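Local coordinates for sensor protein DivL (Caulobacter crescentus, PDB 4Q20) that acts as a two-component sensor kinase required for cell division and growth, phosphorylating CtrA, and is represented here by its HisKA and GHKL ATPase region, at residues Asp152-Asn166 with Pro219-His233. Sequence-based numbering, arbitrary orientation.
Sequences DGKRLAQTLDHLVEN and PGLGLALVKALVELH
His233 and Asp152 join the two helices at one end of a contact within the GHKL (Bergerat) ATPase fold, where helices 153-170 and 222-232 pack on one side of a mixed β-sheet. Their short segments run broadly antiparallel, their N-to-C directions 147° apart, with axes 9.2 Å from each other. Such a pair illustrates how one ring can tie two helix ends together. Followed outward from CB, His233 turns its CG beside its backbone N (chi1 -79°). ND1 donates to Leu229 O, 2.8 Å away, from above the carbonyl plane. CE1 lies near Arg155 CB at the ring edge and 3.9 Å from Leu156 CG. Leu156 CD2 lies over one face, offset toward the rim, in a CH-π contact, 4.1 Å from the ring centroid. CD2 of His233 is 3.8 Å from Asp152 N. At the tip, NE2 accepts from Asp152 N at 3.0 Å, in the ring plane and almost straight (173°). Both ring nitrogens are engaged, fixing its rotation. Asp152 is the N-cap of its helix, receiving Arg155 N on OD1, while OD2 takes Glu110 N.

Farther along, Thr159 OG1 gives its proton to Arg155 O and meets Leu229 CD1; its CG2 faces Val226 and Val230. In His162, NE2 hydrogen-bonds to Asp95 OD1 of helix 73-103, ND1 donates to Gln158 O at 2.8 Å, and CD2 comes within 3.4 Å of Gly222 CA.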
loop_
_atom_site.group_PDB
_atom_site.type_symbol
_atom_site.label_atom_id
_atom_site.label_comp_id
_atom_site.label_asym_id
_atom_site.label_seq_id
_atom_site.Cartn_x
_atom_site.Cartn_y
_atom_site.Cartn_z
ATOM N N ASP A 152 -18.547 -18.464 -9.279
ATOM C CA ASP A 152 -17.558 -17.582 -9.883
ATOM C C ASP A 152 -16.180 -18.130 -9.541
ATOM O O ASP A 152 -15.819 -18.181 -8.375
ATOM C CB ASP A 152 -17.765 -16.134 -9.376
ATOM C CG ASP A 152 -16.969 -15.054 -10.082
ATOM O OD1 ASP A 152 -15.728 -15.110 -10.042
ATOM O OD2 ASP A 152 -17.583 -14.081 -10.554
ATOM N N GLY A 153 -15.455 -18.587 -10.560
ATOM C CA GLY A 153 -14.124 -19.172 -10.430
ATOM C C GLY A 153 -13.091 -18.283 -9.776
ATOM O O GLY A 153 -12.346 -18.729 -8.893
ATOM N N LYS A 154 -13.047 -17.017 -10.205
ATOM C CA LYS A 154 -12.113 -16.032 -9.685
ATOM C C LYS A 154 -12.369 -15.787 -8.214
ATOM O O LYS A 154 -11.435 -15.812 -7.420
ATOM C CB LYS A 154 -12.207 -14.707 -10.477
ATOM C CG LYS A 154 -11.096 -13.733 -10.111
ATOM C CD LYS A 154 -11.452 -12.281 -10.327
ATOM C CE LYS A 154 -10.296 -11.398 -9.920
ATOM N NZ LYS A 154 -10.560 -9.963 -10.194
ATOM N N ARG A 155 -13.638 -15.568 -7.851
ATOM C CA ARG A 155 -14.023 -15.244 -6.489
ATOM C C ARG A 155 -13.859 -16.426 -5.560
ATOM O O ARG A 155 -13.409 -16.222 -4.435
ATOM C CB ARG A 155 -15.442 -14.660 -6.421
ATOM C CG ARG A 155 -15.595 -13.336 -7.207
ATOM C CD ARG A 155 -14.503 -12.278 -6.967
ATOM N NE ARG A 155 -14.633 -11.134 -7.891
ATOM C CZ ARG A 155 -13.895 -10.038 -7.823
ATOM N NH1 ARG A 155 -12.967 -9.912 -6.885
ATOM N NH2 ARG A 155 -14.099 -9.042 -8.670
ATOM N N LEU A 156 -14.124 -17.656 -6.041
ATOM C CA LEU A 156 -13.915 -18.863 -5.238
ATOM C C LEU A 156 -12.402 -19.164 -5.069
ATOM O O LEU A 156 -12.002 -19.586 -3.986
ATOM C CB LEU A 156 -14.675 -20.072 -5.798
ATOM C CG LEU A 156 -16.208 -20.032 -5.636
ATOM C CD1 LEU A 156 -16.873 -21.092 -6.481
ATOM C CD2 LEU A 156 -16.629 -20.172 -4.155
ATOM N N ALA A 157 -11.568 -18.847 -6.081
ATOM C CA ALA A 157 -10.102 -19.006 -6.012
ATOM C C ALA A 157 -9.504 -18.042 -4.992
ATOM O O ALA A 157 -8.620 -18.404 -4.211
ATOM C CB ALA A 157 -9.473 -18.771 -7.377
ATOM N N GLN A 158 -10.024 -16.823 -4.981
ATOM C CA GLN A 158 -9.640 -15.758 -4.064
ATOM C C GLN A 158 -10.060 -16.136 -2.621
ATOM O O GLN A 158 -9.287 -15.910 -1.685
ATOM C CB GLN A 158 -10.293 -14.454 -4.533
ATOM C CG GLN A 158 -9.970 -13.226 -3.706
ATOM C CD GLN A 158 -10.505 -11.949 -4.324
ATOM O OE1 GLN A 158 -11.347 -11.939 -5.249
ATOM N NE2 GLN A 158 -10.002 -10.836 -3.821
ATOM N N THR A 159 -11.244 -16.762 -2.457
ATOM C CA THR A 159 -11.732 -17.223 -1.158
ATOM C C THR A 159 -10.738 -18.259 -0.567
ATOM O O THR A 159 -10.277 -18.096 0.572
ATOM C CB THR A 159 -13.172 -17.784 -1.292
ATOM O OG1 THR A 159 -14.077 -16.727 -1.608
ATOM C CG2 THR A 159 -13.648 -18.469 -0.033
ATOM N N LEU A 160 -10.385 -19.284 -1.357
ATOM C CA LEU A 160 -9.440 -20.317 -0.935
ATOM C C LEU A 160 -8.064 -19.746 -0.636
ATOM O O LEU A 160 -7.458 -20.119 0.376
ATOM C CB LEU A 160 -9.337 -21.421 -1.977
ATOM C CG LEU A 160 -10.631 -22.205 -2.235
ATOM C CD1 LEU A 160 -10.426 -23.166 -3.360
ATOM C CD2 LEU A 160 -11.136 -22.931 -0.955
ATOM N N ASP A 161 -7.606 -18.795 -1.449
ATOM C CA ASP A 161 -6.320 -18.150 -1.228
ATOM C C ASP A 161 -6.252 -17.480 0.140
ATOM O O ASP A 161 -5.262 -17.670 0.860
ATOM C CB ASP A 161 -6.029 -17.132 -2.334
ATOM C CG ASP A 161 -5.421 -17.722 -3.595
ATOM O OD1 ASP A 161 -5.050 -18.932 -3.575
ATOM O OD2 ASP A 161 -5.266 -16.963 -4.594
ATOM N N HIS A 162 -7.319 -16.739 0.518
ATOM C CA HIS A 162 -7.388 -16.046 1.801
ATOM C C HIS A 162 -7.370 -17.013 2.950
ATOM O O HIS A 162 -6.665 -16.754 3.926
ATOM C CB HIS A 162 -8.618 -15.145 1.882
ATOM C CG HIS A 162 -8.399 -13.859 1.175
ATOM N ND1 HIS A 162 -8.806 -13.675 -0.131
ATOM C CD2 HIS A 162 -7.713 -12.769 1.577
ATOM C CE1 HIS A 162 -8.392 -12.471 -0.464
ATOM N NE2 HIS A 162 -7.733 -11.888 0.534
ATOM N N LEU A 163 -8.105 -18.147 2.819
ATOM C CA LEU A 163 -8.164 -19.175 3.847
ATOM C C LEU A 163 -6.833 -19.923 4.009
ATOM O O LEU A 163 -6.441 -20.183 5.144
ATOM C CB LEU A 163 -9.308 -20.167 3.572
ATOM C CG LEU A 163 -10.732 -19.615 3.736
ATOM C CD1 LEU A 163 -11.764 -20.689 3.482
ATOM C CD2 LEU A 163 -10.939 -18.950 5.096
ATOM N N VAL A 164 -6.123 -20.221 2.902
ATOM C CA VAL A 164 -4.812 -20.901 2.925
ATOM C C VAL A 164 -3.715 -19.999 3.546
ATOM O O VAL A 164 -2.895 -20.492 4.335
ATOM C CB VAL A 164 -4.404 -21.376 1.509
ATOM C CG1 VAL A 164 -2.971 -21.892 1.480
ATOM C CG2 VAL A 164 -5.368 -22.438 0.997
ATOM N N GLU A 165 -3.687 -18.703 3.192
ATOM C CA GLU A 165 -2.665 -17.805 3.722
ATOM C C GLU A 165 -2.921 -17.521 5.190
ATOM O O GLU A 165 -1.957 -17.434 5.963
ATOM C CB GLU A 165 -2.553 -16.502 2.899
ATOM C CG GLU A 165 -1.815 -16.695 1.578
ATOM C CD GLU A 165 -0.346 -17.105 1.609
ATOM O OE1 GLU A 165 0.272 -17.083 2.700
ATOM O OE2 GLU A 165 0.193 -17.432 0.524
ATOM N N ASN A 166 -4.213 -17.445 5.588
ATOM C CA ASN A 166 -4.618 -17.295 6.991
ATOM C C ASN A 166 -4.133 -18.519 7.784
ATOM O O ASN A 166 -3.554 -18.354 8.868
ATOM C CB ASN A 166 -6.142 -17.118 7.111
ATOM C CG ASN A 166 -6.679 -17.244 8.514
ATOM O OD1 ASN A 166 -6.533 -16.335 9.334
ATOM N ND2 ASN A 166 -7.298 -18.391 8.821
ATOM N N PRO A 219 -5.712 -10.805 10.135
ATOM C CA PRO A 219 -6.197 -11.203 8.790
ATOM C C PRO A 219 -6.702 -10.019 7.925
ATOM O O PRO A 219 -7.002 -10.220 6.737
ATOM C CB PRO A 219 -7.343 -12.166 9.106
ATOM C CG PRO A 219 -7.888 -11.684 10.406
ATOM C CD PRO A 219 -6.756 -11.017 11.164
ATOM N N GLY A 220 -6.796 -8.825 8.544
ATOM C CA GLY A 220 -7.262 -7.584 7.944
ATOM C C GLY A 220 -8.683 -7.702 7.446
ATOM O O GLY A 220 -9.621 -7.908 8.235
ATOM N N LEU A 221 -8.832 -7.626 6.110
ATOM C CA LEU A 221 -10.130 -7.758 5.423
ATOM C C LEU A 221 -10.312 -9.146 4.772
ATOM O O LEU A 221 -11.412 -9.473 4.316
ATOM C CB LEU A 221 -10.303 -6.660 4.374
ATOM C CG LEU A 221 -10.558 -5.260 4.904
ATOM C CD1 LEU A 221 -10.462 -4.268 3.813
ATOM C CD2 LEU A 221 -11.918 -5.149 5.561
ATOM N N GLY A 222 -9.255 -9.959 4.807
ATOM C CA GLY A 222 -9.244 -11.309 4.271
ATOM C C GLY A 222 -10.425 -12.194 4.631
ATOM O O GLY A 222 -11.060 -12.757 3.734
ATOM N N LEU A 223 -10.730 -12.342 5.942
ATOM C CA LEU A 223 -11.813 -13.226 6.389
ATOM C C LEU A 223 -13.192 -12.601 6.201
ATOM O O LEU A 223 -14.149 -13.335 5.998
ATOM C CB LEU A 223 -11.608 -13.696 7.832
ATOM C CG LEU A 223 -10.401 -14.647 8.062
ATOM C CD1 LEU A 223 -10.219 -14.932 9.503
ATOM C CD2 LEU A 223 -10.554 -15.958 7.314
ATOM N N ALA A 224 -13.292 -11.273 6.212
ATOM C CA ALA A 224 -14.544 -10.556 5.961
ATOM C C ALA A 224 -14.917 -10.700 4.503
ATOM O O ALA A 224 -16.096 -10.829 4.197
ATOM C CB ALA A 224 -14.425 -9.086 6.338
ATOM N N LEU A 225 -13.908 -10.777 3.638
ATOM C CA LEU A 225 -14.003 -10.968 2.186
ATOM C C LEU A 225 -14.446 -12.390 1.872
ATOM O O LEU A 225 -15.356 -12.565 1.074
ATOM C CB LEU A 225 -12.651 -10.648 1.515
ATOM C CG LEU A 225 -12.674 -10.297 0.055
ATOM C CD1 LEU A 225 -13.520 -9.027 -0.212
ATOM C CD2 LEU A 225 -11.275 -10.089 -0.436
ATOM N N VAL A 226 -13.859 -13.392 2.535
ATOM C CA VAL A 226 -14.257 -14.806 2.439
ATOM C C VAL A 226 -15.767 -14.923 2.719
ATOM O O VAL A 226 -16.501 -15.487 1.911
ATOM C CB VAL A 226 -13.420 -15.681 3.428
ATOM C CG1 VAL A 226 -14.064 -17.040 3.679
ATOM C CG2 VAL A 226 -11.977 -15.846 2.951
ATOM N N LYS A 227 -16.223 -14.358 3.851
ATOM C CA LYS A 227 -17.623 -14.367 4.265
ATOM C C LYS A 227 -18.515 -13.706 3.221
ATOM O O LYS A 227 -19.512 -14.308 2.840
ATOM C CB LYS A 227 -17.788 -13.679 5.614
ATOM C CG LYS A 227 -19.227 -13.751 6.124
ATOM C CD LYS A 227 -19.375 -13.251 7.510
ATOM C CE LYS A 227 -20.805 -12.879 7.788
ATOM N NZ LYS A 227 -21.011 -12.668 9.242
ATOM N N ALA A 228 -18.136 -12.501 2.734
ATOM C CA ALA A 228 -18.889 -11.715 1.758
ATOM C C ALA A 228 -18.972 -12.411 0.392
ATOM O O ALA A 228 -20.027 -12.380 -0.240
ATOM C CB ALA A 228 -18.280 -10.318 1.609
ATOM N N LEU A 229 -17.888 -13.044 -0.047
ATOM C CA LEU A 229 -17.845 -13.755 -1.335
ATOM C C LEU A 229 -18.677 -15.033 -1.304
ATOM O O LEU A 229 -19.419 -15.284 -2.251
ATOM C CB LEU A 229 -16.406 -14.093 -1.733
ATOM C CG LEU A 229 -15.512 -12.935 -2.157
ATOM C CD1 LEU A 229 -14.088 -13.433 -2.448
ATOM C CD2 LEU A 229 -16.108 -12.155 -3.316
ATOM N N VAL A 230 -18.578 -15.820 -0.211
ATOM C CA VAL A 230 -19.339 -17.055 -0.046
ATOM C C VAL A 230 -20.831 -16.716 0.133
ATOM O O VAL A 230 -21.686 -17.425 -0.401
ATOM C CB VAL A 230 -18.769 -17.913 1.111
ATOM C CG1 VAL A 230 -19.679 -19.075 1.453
ATOM C CG2 VAL A 230 -17.368 -18.413 0.769
ATOM N N GLU A 231 -21.142 -15.616 0.826
ATOM C CA GLU A 231 -22.530 -15.202 1.041
ATOM C C GLU A 231 -23.159 -14.679 -0.244
ATOM O O GLU A 231 -24.377 -14.771 -0.392
ATOM C CB GLU A 231 -22.647 -14.186 2.162
ATOM C CG GLU A 231 -22.435 -14.845 3.499
ATOM C CD GLU A 231 -22.824 -14.068 4.734
ATOM O OE1 GLU A 231 -23.108 -12.855 4.619
ATOM O OE2 GLU A 231 -22.871 -14.693 5.820
ATOM N N LEU A 232 -22.334 -14.174 -1.184
ATOM C CA LEU A 232 -22.758 -13.699 -2.505
ATOM C C LEU A 232 -23.147 -14.891 -3.384
ATOM O O LEU A 232 -23.934 -14.732 -4.315
ATOM C CB LEU A 232 -21.598 -12.923 -3.136
ATOM C CG LEU A 232 -21.851 -11.558 -3.822
ATOM C CD1 LEU A 232 -22.779 -10.649 -3.011
ATOM C CD2 LEU A 232 -20.525 -10.845 -4.078
ATOM N N HIS A 233 -22.584 -16.088 -3.082
ATOM C CA HIS A 233 -22.859 -17.360 -3.761
ATOM C C HIS A 233 -24.081 -18.089 -3.146
ATOM O O HIS A 233 -24.350 -19.230 -3.505
ATOM C CB HIS A 233 -21.630 -18.271 -3.676
ATOM C CG HIS A 233 -20.552 -17.940 -4.667
ATOM N ND1 HIS A 233 -19.451 -17.179 -4.309
ATOM C CD2 HIS A 233 -20.413 -18.328 -5.953
ATOM C CE1 HIS A 233 -18.707 -17.092 -5.395
ATOM N NE2 HIS A 233 -19.245 -17.770 -6.406
#